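Local coordinates for hydrogenase expression/formation protein (HypB) (Archaeoglobus fulgidus, PDB 2WSM) that binds and probably hydrolyses GTP as a metal-binding maturation factor, thought to take part in nickel delivery during hydrogenase assembly, at residues A32-G37 with L128-R133; K82-S87 with K104-C109; N119-V124 with E147-I152; V134-V139 with V160-A165; E141-V146 with V174-A179. One frame throughout, in Å; residues are numbered along the deposited sequence.

Contact 1. Residues A32-G37 with L128-R133; sequences AVNIMG and LGENYR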
# COMPACT_ATOMS: atom_id res chain seq x y z
N ALA A 32 5.79 16.66 13.40
CA ALA A 32 6.17 15.34 12.92
C ALA A 32 5.97 15.18 11.41
O ALA A 32 4.93 15.56 10.85
CB ALA A 32 5.40 14.25 13.66
N VAL A 33 6.98 14.61 10.77
CA VAL A 33 6.97 14.39 9.33
C VAL A 33 7.04 12.89 9.02
O VAL A 33 7.98 12.21 9.42
CB VAL A 33 8.16 15.08 8.66
CG1 VAL A 33 8.11 14.92 7.13
CG2 VAL A 33 8.21 16.54 9.06
N ASN A 34 6.02 12.41 8.32
CA ASN A 34 5.96 11.04 7.87
C ASN A 34 6.68 10.96 6.52
O ASN A 34 6.18 11.46 5.51
CB ASN A 34 4.49 10.63 7.73
CG ASN A 34 4.30 9.24 7.15
OD1 ASN A 34 5.26 8.49 6.98
ND2 ASN A 34 3.05 8.89 6.86
N ILE A 35 7.87 10.35 6.50
CA ILE A 35 8.66 10.32 5.28
C ILE A 35 8.58 8.98 4.59
O ILE A 35 9.13 7.99 5.06
CB ILE A 35 10.14 10.69 5.51
CG1 ILE A 35 10.24 12.09 6.11
CG2 ILE A 35 10.94 10.58 4.20
CD1 ILE A 35 11.58 12.41 6.72
N MET A 36 7.89 8.98 3.46
CA MET A 36 7.59 7.74 2.75
C MET A 36 8.45 7.60 1.50
O MET A 36 8.99 8.58 0.99
CB MET A 36 6.11 7.70 2.39
CG MET A 36 5.19 7.39 3.57
SD MET A 36 3.46 7.79 3.26
CE MET A 36 3.50 9.58 3.45
N GLY A 37 8.59 6.37 1.02
CA GLY A 37 9.36 6.11 -0.18
C GLY A 37 9.94 4.72 -0.18
O GLY A 37 10.11 4.09 0.87
N LEU A 128 -0.56 8.42 10.80
CA LEU A 128 0.27 8.21 11.98
C LEU A 128 -0.02 9.26 13.05
O LEU A 128 0.34 9.09 14.22
CB LEU A 128 1.76 8.26 11.60
CG LEU A 128 2.21 7.27 10.52
CD1 LEU A 128 3.72 7.33 10.33
CD2 LEU A 128 1.76 5.86 10.85
N GLY A 129 -0.69 10.34 12.64
CA GLY A 129 -0.95 11.47 13.52
C GLY A 129 0.00 12.59 13.18
O GLY A 129 0.13 13.57 13.92
N GLU A 130 0.66 12.46 12.03
CA GLU A 130 1.69 13.40 11.60
C GLU A 130 1.15 14.75 11.10
O GLU A 130 0.00 14.87 10.70
CB GLU A 130 2.55 12.75 10.50
CG GLU A 130 1.85 12.60 9.17
CD GLU A 130 1.07 11.30 9.04
OE1 GLU A 130 0.89 10.83 7.90
OE2 GLU A 130 0.63 10.74 10.06
N ASN A 131 2.02 15.76 11.15
CA ASN A 131 1.74 17.08 10.60
C ASN A 131 1.87 17.16 9.07
O ASN A 131 1.08 17.81 8.40
CB ASN A 131 2.67 18.13 11.23
CG ASN A 131 2.58 18.16 12.75
OD1 ASN A 131 2.86 17.17 13.43
ND2 ASN A 131 2.19 19.31 13.30
N TYR A 132 2.89 16.51 8.52
CA TYR A 132 3.16 16.55 7.09
C TYR A 132 3.61 15.21 6.52
O TYR A 132 4.24 14.41 7.20
CB TYR A 132 4.20 17.62 6.76
CG TYR A 132 3.78 18.99 7.21
CD1 TYR A 132 4.07 19.44 8.49
CD2 TYR A 132 3.05 19.83 6.36
CE1 TYR A 132 3.67 20.69 8.92
CE2 TYR A 132 2.64 21.08 6.78
CZ TYR A 132 2.95 21.50 8.06
OH TYR A 132 2.56 22.75 8.49
N ARG A 133 3.29 15.00 5.25
CA ARG A 133 3.68 13.79 4.55
C ARG A 133 4.67 14.14 3.45
O ARG A 133 4.42 15.02 2.63
CB ARG A 133 2.45 13.11 3.94
CG ARG A 133 1.62 12.30 4.93
CD ARG A 133 0.14 12.69 4.87
NE ARG A 133 -0.13 13.76 5.83
CZ ARG A 133 -0.81 13.61 6.97
NH1 ARG A 133 -1.32 12.43 7.29
NH2 ARG A 133 -0.98 14.64 7.78

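Contact 2. Residues K82-S87 with K104-C109; sequences KAEAIS and KKFSDC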
# COMPACT_ATOMS: atom_id res chain seq x y z
N LYS A 82 18.24 11.92 19.68
CA LYS A 82 17.45 10.76 20.07
C LYS A 82 17.01 10.02 18.81
O LYS A 82 16.47 10.63 17.88
CB LYS A 82 16.24 11.19 20.88
CG LYS A 82 16.57 11.98 22.14
CD LYS A 82 15.30 12.41 22.87
CE LYS A 82 15.63 13.05 24.22
NZ LYS A 82 16.47 14.27 24.07
N ALA A 83 17.24 8.72 18.76
CA ALA A 83 16.89 7.92 17.60
C ALA A 83 16.56 6.49 18.00
O ALA A 83 17.01 6.01 19.04
CB ALA A 83 18.03 7.92 16.60
N GLU A 84 15.76 5.82 17.18
CA GLU A 84 15.44 4.43 17.47
C GLU A 84 14.78 3.72 16.29
O GLU A 84 14.02 4.32 15.53
CB GLU A 84 14.55 4.32 18.70
CG GLU A 84 13.20 4.95 18.54
CD GLU A 84 12.34 4.77 19.77
OE1 GLU A 84 12.92 4.65 20.88
OE2 GLU A 84 11.10 4.74 19.63
N ALA A 85 15.09 2.44 16.16
CA ALA A 85 14.44 1.58 15.19
C ALA A 85 13.01 1.36 15.66
O ALA A 85 12.76 1.16 16.84
CB ALA A 85 15.17 0.24 15.08
N ILE A 86 12.07 1.43 14.72
CA ILE A 86 10.70 1.04 14.99
C ILE A 86 10.58 -0.42 14.61
O ILE A 86 10.99 -0.81 13.51
CB ILE A 86 9.71 1.86 14.16
CG1 ILE A 86 9.85 3.35 14.48
CG2 ILE A 86 8.27 1.39 14.41
CD1 ILE A 86 9.50 4.25 13.32
N SER A 87 10.04 -1.23 15.50
CA SER A 87 9.76 -2.63 15.17
C SER A 87 8.44 -2.70 14.42
O SER A 87 7.39 -2.36 14.98
CB SER A 87 9.70 -3.49 16.42
OG SER A 87 10.63 -3.04 17.38
N LYS A 104 6.38 9.85 23.56
CA LYS A 104 6.75 10.53 24.80
C LYS A 104 8.26 10.77 24.90
O LYS A 104 8.71 11.85 25.29
CB LYS A 104 6.24 9.76 26.02
CG LYS A 104 4.79 9.31 25.87
CD LYS A 104 4.14 8.95 27.21
CE LYS A 104 3.76 10.20 27.99
NZ LYS A 104 2.94 9.90 29.20
N LYS A 105 9.04 9.77 24.52
CA LYS A 105 10.49 9.88 24.52
C LYS A 105 10.95 11.02 23.62
O LYS A 105 12.03 11.57 23.79
CB LYS A 105 11.13 8.56 24.09
CG LYS A 105 12.55 8.66 23.52
CD LYS A 105 13.09 7.27 23.17
CE LYS A 105 14.35 7.35 22.31
NZ LYS A 105 15.60 7.20 23.11
N PHE A 106 10.11 11.39 22.66
CA PHE A 106 10.45 12.45 21.72
C PHE A 106 9.70 13.77 21.98
O PHE A 106 9.75 14.69 21.16
CB PHE A 106 10.22 11.98 20.28
CG PHE A 106 11.11 10.85 19.86
CD1 PHE A 106 10.71 9.53 20.00
CD2 PHE A 106 12.36 11.10 19.31
CE1 PHE A 106 11.53 8.49 19.61
CE2 PHE A 106 13.19 10.07 18.92
CZ PHE A 106 12.77 8.76 19.07
N SER A 107 9.02 13.87 23.11
CA SER A 107 8.23 15.05 23.44
C SER A 107 9.08 16.33 23.50
O SER A 107 8.56 17.45 23.36
CB SER A 107 7.48 14.86 24.76
OG SER A 107 8.36 14.90 25.87
N ASP A 108 10.39 16.18 23.69
CA ASP A 108 11.29 17.33 23.77
C ASP A 108 11.89 17.77 22.43
O ASP A 108 12.68 18.71 22.39
CB ASP A 108 12.41 17.06 24.78
CG ASP A 108 13.26 15.86 24.39
OD1 ASP A 108 14.12 16.01 23.50
OD2 ASP A 108 13.07 14.78 24.99
N CYS A 109 11.52 17.10 21.34
CA CYS A 109 12.03 17.50 20.03
C CYS A 109 11.11 18.52 19.36
O CYS A 109 9.89 18.45 19.49
CB CYS A 109 12.23 16.28 19.12
SG CYS A 109 13.25 14.94 19.80

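Contact 3. Residues N119-V124 with E147-I152; sequences NLICPV and EKHPEI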
# COMPACT_ATOMS: atom_id res chain seq x y z
N ASN A 119 8.23 1.10 0.93
CA ASN A 119 7.06 0.60 0.23
C ASN A 119 6.20 1.75 -0.29
O ASN A 119 5.99 2.74 0.42
CB ASN A 119 6.25 -0.31 1.18
CG ASN A 119 4.92 -0.73 0.61
OD1 ASN A 119 3.93 -0.03 0.75
ND2 ASN A 119 4.89 -1.90 -0.03
N LEU A 120 5.70 1.63 -1.52
CA LEU A 120 4.94 2.72 -2.15
C LEU A 120 3.44 2.49 -2.19
O LEU A 120 2.72 3.23 -2.87
CB LEU A 120 5.46 2.97 -3.57
CG LEU A 120 6.82 3.67 -3.65
CD1 LEU A 120 7.20 3.96 -5.08
CD2 LEU A 120 6.80 4.94 -2.82
N ILE A 121 2.96 1.49 -1.46
CA ILE A 121 1.55 1.12 -1.52
C ILE A 121 0.87 1.17 -0.14
O ILE A 121 -0.01 1.99 0.10
CB ILE A 121 1.37 -0.29 -2.14
CG1 ILE A 121 1.50 -0.24 -3.66
CG2 ILE A 121 0.03 -0.90 -1.76
CD1 ILE A 121 2.86 -0.67 -4.17
N CYS A 122 1.29 0.28 0.75
CA CYS A 122 0.64 0.07 2.04
C CYS A 122 0.44 1.32 2.91
O CYS A 122 -0.60 1.46 3.55
CB CYS A 122 1.37 -1.02 2.84
SG CYS A 122 1.40 -2.66 2.05
N PRO A 123 1.43 2.23 2.95
CA PRO A 123 1.33 3.40 3.84
C PRO A 123 0.20 4.38 3.51
O PRO A 123 -0.13 5.23 4.34
CB PRO A 123 2.69 4.09 3.66
CG PRO A 123 3.62 3.00 3.23
CD PRO A 123 2.77 2.15 2.33
N VAL A 124 -0.39 4.27 2.33
CA VAL A 124 -1.42 5.22 1.90
C VAL A 124 -2.49 5.45 2.97
O VAL A 124 -2.75 6.59 3.34
CB VAL A 124 -2.08 4.77 0.59
CG1 VAL A 124 -3.37 5.56 0.34
CG2 VAL A 124 -1.11 4.94 -0.57
N GLU A 147 3.64 7.76 -11.96
CA GLU A 147 2.36 7.45 -12.58
C GLU A 147 1.83 6.07 -12.20
O GLU A 147 0.63 5.84 -12.22
CB GLU A 147 2.42 7.65 -14.10
CG GLU A 147 3.33 6.72 -14.87
CD GLU A 147 3.25 6.95 -16.37
OE1 GLU A 147 4.27 6.76 -17.06
OE2 GLU A 147 2.16 7.32 -16.86
N LYS A 148 2.73 5.15 -11.86
CA LYS A 148 2.34 3.83 -11.37
C LYS A 148 1.76 3.86 -9.96
O LYS A 148 1.10 2.92 -9.55
CB LYS A 148 3.55 2.89 -11.36
CG LYS A 148 3.95 2.30 -12.70
CD LYS A 148 5.21 1.47 -12.52
CE LYS A 148 5.55 0.65 -13.75
NZ LYS A 148 6.86 -0.06 -13.58
N HIS A 149 2.04 4.92 -9.19
CA HIS A 149 1.64 4.96 -7.78
C HIS A 149 0.89 6.23 -7.39
O HIS A 149 1.35 7.00 -6.55
CB HIS A 149 2.86 4.76 -6.87
CG HIS A 149 3.57 3.46 -7.10
ND1 HIS A 149 4.69 3.36 -7.89
CD2 HIS A 149 3.27 2.20 -6.70
CE1 HIS A 149 5.08 2.10 -7.94
NE2 HIS A 149 4.23 1.37 -7.22
N PRO A 150 -0.28 6.44 -7.99
CA PRO A 150 -1.08 7.64 -7.74
C PRO A 150 -1.51 7.75 -6.28
O PRO A 150 -1.55 8.86 -5.76
CB PRO A 150 -2.32 7.44 -8.62
CG PRO A 150 -1.95 6.37 -9.59
CD PRO A 150 -0.95 5.51 -8.92
N GLU A 151 -1.87 6.63 -5.65
CA GLU A 151 -2.44 6.68 -4.31
C GLU A 151 -1.50 7.33 -3.30
O GLU A 151 -1.90 8.21 -2.54
CB GLU A 151 -2.84 5.28 -3.81
CG GLU A 151 -4.00 4.63 -4.56
CD GLU A 151 -3.54 3.58 -5.57
OE1 GLU A 151 -4.16 2.50 -5.60
OE2 GLU A 151 -2.55 3.83 -6.31
N ILE A 152 -0.24 6.89 -3.30
CA ILE A 152 0.70 7.42 -2.34
C ILE A 152 1.13 8.84 -2.68
O ILE A 152 1.31 9.67 -1.78
CB ILE A 152 1.93 6.51 -2.14
CG1 ILE A 152 2.68 6.91 -0.86
CG2 ILE A 152 2.85 6.56 -3.35
CD1 ILE A 152 3.48 5.78 -0.23
O HOH W 1 0.43 4.30 -4.26

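Contact 4. Residues V134-V139 with V160-A165; sequences VVMVSV and VINKVA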
# COMPACT_ATOMS: atom_id res chain seq x y z
N VAL A 134 5.80 13.45 3.44
CA VAL A 134 6.74 13.59 2.35
C VAL A 134 6.86 12.24 1.64
O VAL A 134 6.90 11.18 2.28
CB VAL A 134 8.12 14.10 2.84
CG1 VAL A 134 9.11 14.17 1.68
CG2 VAL A 134 7.97 15.47 3.48
N VAL A 135 6.89 12.28 0.32
CA VAL A 135 7.07 11.08 -0.46
C VAL A 135 8.31 11.27 -1.33
O VAL A 135 8.37 12.19 -2.13
CB VAL A 135 5.85 10.75 -1.35
CG1 VAL A 135 6.09 9.45 -2.10
CG2 VAL A 135 4.59 10.66 -0.52
N MET A 136 9.29 10.40 -1.13
CA MET A 136 10.56 10.48 -1.82
C MET A 136 10.65 9.41 -2.89
O MET A 136 10.30 8.25 -2.65
CB MET A 136 11.71 10.27 -0.82
CG MET A 136 11.84 11.38 0.21
SD MET A 136 13.28 11.15 1.28
CE MET A 136 14.62 11.34 0.12
N VAL A 137 11.12 9.79 -4.07
CA VAL A 137 11.43 8.82 -5.10
C VAL A 137 12.76 9.14 -5.77
O VAL A 137 13.09 10.31 -6.03
CB VAL A 137 10.29 8.73 -6.15
CG1 VAL A 137 10.24 9.99 -7.01
CG2 VAL A 137 10.48 7.50 -7.02
N SER A 138 13.54 8.11 -6.04
CA SER A 138 14.82 8.28 -6.73
C SER A 138 14.63 8.02 -8.22
O SER A 138 13.77 7.22 -8.61
CB SER A 138 15.87 7.34 -6.13
OG SER A 138 16.86 6.98 -7.08
N VAL A 139 15.41 8.71 -9.06
CA VAL A 139 15.30 8.54 -10.51
C VAL A 139 15.70 7.15 -10.95
O VAL A 139 15.34 6.71 -12.04
CB VAL A 139 16.14 9.57 -11.32
CG1 VAL A 139 15.60 10.98 -11.14
CG2 VAL A 139 17.63 9.47 -10.97
N VAL A 160 9.63 14.53 -3.18
CA VAL A 160 11.04 14.69 -3.48
C VAL A 160 11.47 13.75 -4.60
O VAL A 160 11.39 12.52 -4.46
CB VAL A 160 11.93 14.44 -2.25
CG1 VAL A 160 13.41 14.66 -2.60
CG2 VAL A 160 11.51 15.33 -1.09
N ILE A 161 11.91 14.33 -5.71
CA ILE A 161 12.53 13.56 -6.77
C ILE A 161 14.04 13.62 -6.56
O ILE A 161 14.64 14.69 -6.54
CB ILE A 161 12.12 14.08 -8.16
CG1 ILE A 161 10.59 14.13 -8.26
CG2 ILE A 161 12.68 13.20 -9.25
CD1 ILE A 161 10.08 14.92 -9.45
N ASN A 162 14.65 12.44 -6.40
CA ASN A 162 15.93 12.30 -5.75
C ASN A 162 17.01 11.75 -6.67
O ASN A 162 16.72 11.08 -7.66
CB ASN A 162 15.77 11.38 -4.53
CG ASN A 162 16.94 11.47 -3.57
OD1 ASN A 162 17.63 12.48 -3.51
ND2 ASN A 162 17.16 10.41 -2.80
N LYS A 163 18.26 12.02 -6.30
CA LYS A 163 19.42 11.55 -7.05
C LYS A 163 19.32 11.96 -8.52
O LYS A 163 19.66 11.18 -9.42
CB LYS A 163 19.57 10.03 -6.92
CG LYS A 163 19.76 9.53 -5.50
CD LYS A 163 19.98 8.02 -5.43
CE LYS A 163 19.59 7.46 -4.06
NZ LYS A 163 20.21 6.13 -3.75
N VAL A 164 18.85 13.18 -8.78
CA VAL A 164 18.63 13.63 -10.15
C VAL A 164 19.91 13.68 -11.00
O VAL A 164 19.86 13.49 -12.22
CB VAL A 164 17.91 14.99 -10.22
CG1 VAL A 164 16.57 14.93 -9.49
CG2 VAL A 164 18.79 16.10 -9.65
N ALA A 165 21.05 13.93 -10.37
CA ALA A 165 22.32 13.98 -11.11
C ALA A 165 22.68 12.63 -11.73
O ALA A 165 23.65 12.53 -12.48
CB ALA A 165 23.45 14.50 -10.23

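Contact 5. Residues E141-V146 with V174-A179; sequences EGDDVV and VEKMKA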
# COMPACT_ATOMS: atom_id res chain seq x y z
N GLU A 141 14.60 4.56 -9.87
CA GLU A 141 13.44 3.68 -9.75
C GLU A 141 12.64 3.60 -11.05
O GLU A 141 11.72 2.80 -11.18
CB GLU A 141 12.53 4.15 -8.60
CG GLU A 141 13.16 3.98 -7.23
CD GLU A 141 12.36 4.67 -6.13
OE1 GLU A 141 11.17 4.35 -5.96
OE2 GLU A 141 12.95 5.53 -5.44
N GLY A 142 13.01 4.43 -12.02
CA GLY A 142 12.26 4.52 -13.26
C GLY A 142 11.36 5.75 -13.25
O GLY A 142 10.75 6.07 -12.24
N ASP A 143 11.28 6.43 -14.39
CA ASP A 143 10.51 7.67 -14.48
C ASP A 143 9.00 7.48 -14.65
O ASP A 143 8.27 8.45 -14.81
CB ASP A 143 11.08 8.58 -15.58
CG ASP A 143 11.18 7.89 -16.92
OD1 ASP A 143 10.25 7.14 -17.27
OD2 ASP A 143 12.18 8.11 -17.63
N ASP A 144 8.55 6.23 -14.60
CA ASP A 144 7.12 5.93 -14.59
C ASP A 144 6.63 5.54 -13.19
O ASP A 144 5.47 5.15 -13.01
CB ASP A 144 6.80 4.81 -15.57
CG ASP A 144 7.45 3.50 -15.17
OD1 ASP A 144 8.47 3.53 -14.44
OD2 ASP A 144 6.95 2.44 -15.59
N VAL A 145 7.51 5.62 -12.20
CA VAL A 145 7.17 5.25 -10.83
C VAL A 145 6.10 6.17 -10.22
O VAL A 145 5.27 5.72 -9.44
CB VAL A 145 8.43 5.22 -9.93
CG1 VAL A 145 9.07 6.60 -9.89
CG2 VAL A 145 8.09 4.73 -8.52
N VAL A 146 6.11 7.45 -10.57
CA VAL A 146 5.07 8.34 -10.08
C VAL A 146 3.71 7.95 -10.65
O VAL A 146 2.74 7.80 -9.91
CB VAL A 146 5.35 9.82 -10.39
CG1 VAL A 146 4.16 10.67 -9.98
CG2 VAL A 146 6.63 10.29 -9.68
N VAL A 174 13.55 13.26 -15.86
CA VAL A 174 13.19 13.96 -14.63
C VAL A 174 11.97 14.85 -14.81
O VAL A 174 11.11 14.92 -13.92
CB VAL A 174 14.37 14.79 -14.08
CG1 VAL A 174 13.93 15.62 -12.88
CG2 VAL A 174 15.52 13.89 -13.70
N GLU A 175 11.89 15.52 -15.95
CA GLU A 175 10.80 16.46 -16.19
C GLU A 175 9.46 15.76 -16.37
O GLU A 175 8.41 16.36 -16.15
CB GLU A 175 11.13 17.36 -17.39
CG GLU A 175 12.23 18.37 -17.06
CD GLU A 175 11.92 19.17 -15.80
OE1 GLU A 175 10.84 19.81 -15.75
OE2 GLU A 175 12.74 19.17 -14.85
N LYS A 176 9.49 14.49 -16.75
CA LYS A 176 8.28 13.68 -16.80
C LYS A 176 7.83 13.27 -15.39
O LYS A 176 6.64 13.25 -15.08
CB LYS A 176 8.52 12.43 -17.64
CG LYS A 176 7.39 11.44 -17.59
CD LYS A 176 7.81 10.07 -18.09
CE LYS A 176 6.78 9.03 -17.69
NZ LYS A 176 5.39 9.48 -18.02
N MET A 177 8.80 12.95 -14.53
CA MET A 177 8.48 12.56 -13.17
C MET A 177 7.84 13.75 -12.46
O MET A 177 6.82 13.60 -11.78
CB MET A 177 9.74 12.07 -12.44
CG MET A 177 10.34 10.83 -13.05
SD MET A 177 11.85 10.23 -12.25
CE MET A 177 11.19 9.59 -10.71
N LYS A 178 8.43 14.92 -12.64
CA LYS A 178 7.90 16.15 -12.06
C LYS A 178 6.47 16.42 -12.53
O LYS A 178 5.59 16.69 -11.70
CB LYS A 178 8.80 17.33 -12.42
CG LYS A 178 8.41 18.64 -11.76
CD LYS A 178 9.48 19.71 -12.00
CE LYS A 178 9.05 21.08 -11.46
NZ LYS A 178 9.00 21.15 -9.96
N ALA A 179 6.24 16.34 -13.84
CA ALA A 179 4.93 16.61 -14.43
C ALA A 179 3.86 15.61 -14.00
O ALA A 179 2.72 15.99 -13.75
CB ALA A 179 5.04 16.66 -15.97

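Contact 1. Residues A32-G37 with L128-R133
V33 and N34 run parallel to Y132 and R133 as neighbouring central strands of the P-loop NTPase sheet, with CA atoms 4.9 Å apart in both pairs. N34 N donates to Y132 O, and A32 O accepts from two successive amides, Y132 N at 3.2 Å and N131 N at 2.9 Å, where the chain turns into strand 132-138. The side chain of N131 closes this end: its OD1 accepts from A32 N at 3.0 Å in a nearly straight bond (172°), the donor standing well above the carbonyl plane of N131. A second polar cluster centres on the N34 amide, on the same sheet face as R133. Its CG is anti to the backbone N (chi1 176°), and ND2 donates to E130 OE1 at 3.1 Å. The bond lies in the amide plane of N34 but comes down from above the E130 carboxylate, the two planes being 80° apart. E130 is gripped again by R133 NH1 at OE1 and by L128 N at OE2, which probably fixes its rotation, while N34 OD1 is taken by N116 on strand 111-118. L128 crosses the amide at about a right angle, CD1 against N34 CG. M36 lies alongside R133, pointing the same way, and the methyl of M36 CE rests 3.6 Å from R133 CG.

Contact 2. Residues K82-S87 with K104-C109
K82 lays its CB against the F106 ring at CE2 (3.8 Å), then carries on past the K105 carbonyl, CD lying 3.5 Å from K105 O. Beyond CD the lysine bends at chi4 (61°) and meets D108 tip to tip in a salt bridge, NZ to OD1 at 3.0 Å. The ammonium arrives on the syn side of the carboxylate, 30° out of its plane, and K82 CE sits close to OD2 as well. K59, weakly paired with D108 at long range, brings a second positive charge near this aspartate. The F106 ring points its edge at strand 82-85: K82 O lies in the ring plane 3.5 Å from CE2, and E84 CG lies in that plane near CZ. Here one of the two outermost strands, within this chain, of the parallel P-loop NTPase sheet meets the connection between helix 96-100 and strand 111-118, which passes through a type I turn from F106 to C109. The E84 carboxylate stands almost perpendicular to the ring, 86° between planes, with OE2 3.8 Å from F106 CE1. K105 slides past E84 in the opposite direction, and it is its methylene CE that reaches E84 OE1, at 3.4 Å. The charged ends stay apart, K105 NZ being 4.3 Å from E84 OE1, whose salt-bridge partner is R102. K105 CG covers one face of the F106 ring, offset toward the rim.

Contact 3. Residues N119-V124 with E147-I152
I152 packs tightly under the L120 peptide, CG2 3.4 Å from L120 O, while V124 closes in beside it with CG2 3.5 Å from the backbone N of I152. CG2 of V124 also touches CB of E151. In this tight part a water donates to L120 O at 2.9 Å and accepts from I152 N at 2.8 Å, linking two backbone atoms that are not bonded to each other. One face of the H149 ring is covered by L120, whose CB stands 4.0 Å from the ring centroid in a CH-pi contact. H149 ND1 is hydrogen-bonded to V145 O and must donate, since a carbonyl oxygen can only accept; this ties the ring back to helix 145-148. The loop after strand 111-118 in this P-loop NTPase is held by an Asx turn from N119 OD1 to I121 N, extended to an Asx motif by C122 N, and C122 is joined to C92 by a disulfide. H149 is the N-cap residue of helix 150-154. Packing is looser where P123 CB and L120 CD2 each stay 4.3 Å from I152 CD1, and where I121 CD1 approaches H149 obliquely. There the second subunit covers the contact, its E151 packing on I121 and H149; the two E151 OE2 atoms lie close, like charges.

Contact 4. Residues V134-V139 with V160-A165
V134-S138 and V160-N162 run parallel, their axes 4.5 Å apart at closest and 22° from alignment, joined by four backbone bonds from V160 N to V135 O through to V139 N to N162 O. V137 is bonded through both its peptide groups, its N to V160 O at 2.8 Å and its O to N162 N at 2.7 Å. On one face M136 lies side by side with V160, CG 3.9 Å from CB, and V134 CG1 meets V160 CG2 at 3.8 Å. Farther along that face M136 CE comes near the N162 amide, whose ND2 is bonded to S41 O. S138 OG, bonded to T140, lies beside the aliphatic K163 CD. V137 and I161 occupy the other face. Past the strand ends V139 has CG1 anti to the carbonyl carbon (chi1 -67°); its side chain crosses I161 at about a right angle, CG1 4.1 Å from I161 CG2. An alanine at V139 would probably open a gap beside I161 CG2 and V164 CG1. The pair belongs to the parallel sheet of the P-loop NTPase fold, and N162, at the end of its strand, meets S41 in the loop that fits a Walker A motif, as expected of a SIMIBI-class GTPase.

Contact 5. Residues E141-V146 with V174-A179
M177 leaves its helix with CG anti to the carbonyl carbon (chi1 -63°) and SD extended from CG, then bends at chi3 (72°), which sets CE against V145 CG1 at 3.8 Å. On the way its CG lies 3.5 Å from D143 CB and SD passes 3.6 Å from D143 CA, the methyl CE ending 3.9 Å from G142 O. The thioether thus lies against the type I turn G142-V145. An alanine at M177 would probably open a gap beside D143 CB and V145 CG1, where CG, SD and CE had packed. K176 CG is anti to the backbone N (chi1 172°), and the side chain crosses D143 at about a right angle. Its CE rests 3.3 Å from D143 O, and CD lies by D143 OD1, but the charged ends are 5.4 Å apart, K176 NZ to D143 OD1. NZ instead forms salt bridges with D180 and E147, while D143 OD2 takes the amide of D173, tying the turn to the start of the helix. V146 CG2 lies against M177 O. Helix 174-184 thereby packs on the turn leading into helix 145-148, with M177 also against V137 and I161 of strands 132-138 and 158-162, V145 against V137, and K178 along strand 189-192.

How the contacts relate
Contacts 1, 3 and 4 are buried; 2 and 5 are only partly so. Contacts 1 and 4 share strand 132-138: backbone bonds join it to strand 31-37 in one and to strand 158-162 in the other, and M36 N to V134 O and M36 O to M136 N probably continue the bonding between them. Contact 1 carries a buried polar cluster, whereas contact 4 is mostly valine and isoleucine. Contact 5 packs a helix and turn beside contact 4, with centres about 9 Å apart, and meets contact 3 through the E147-K176 salt bridge and L120 against V145. Contact 3 lies beside the second subunit. Contact 2 stands apart at the far edge of the sheet, richer in charge.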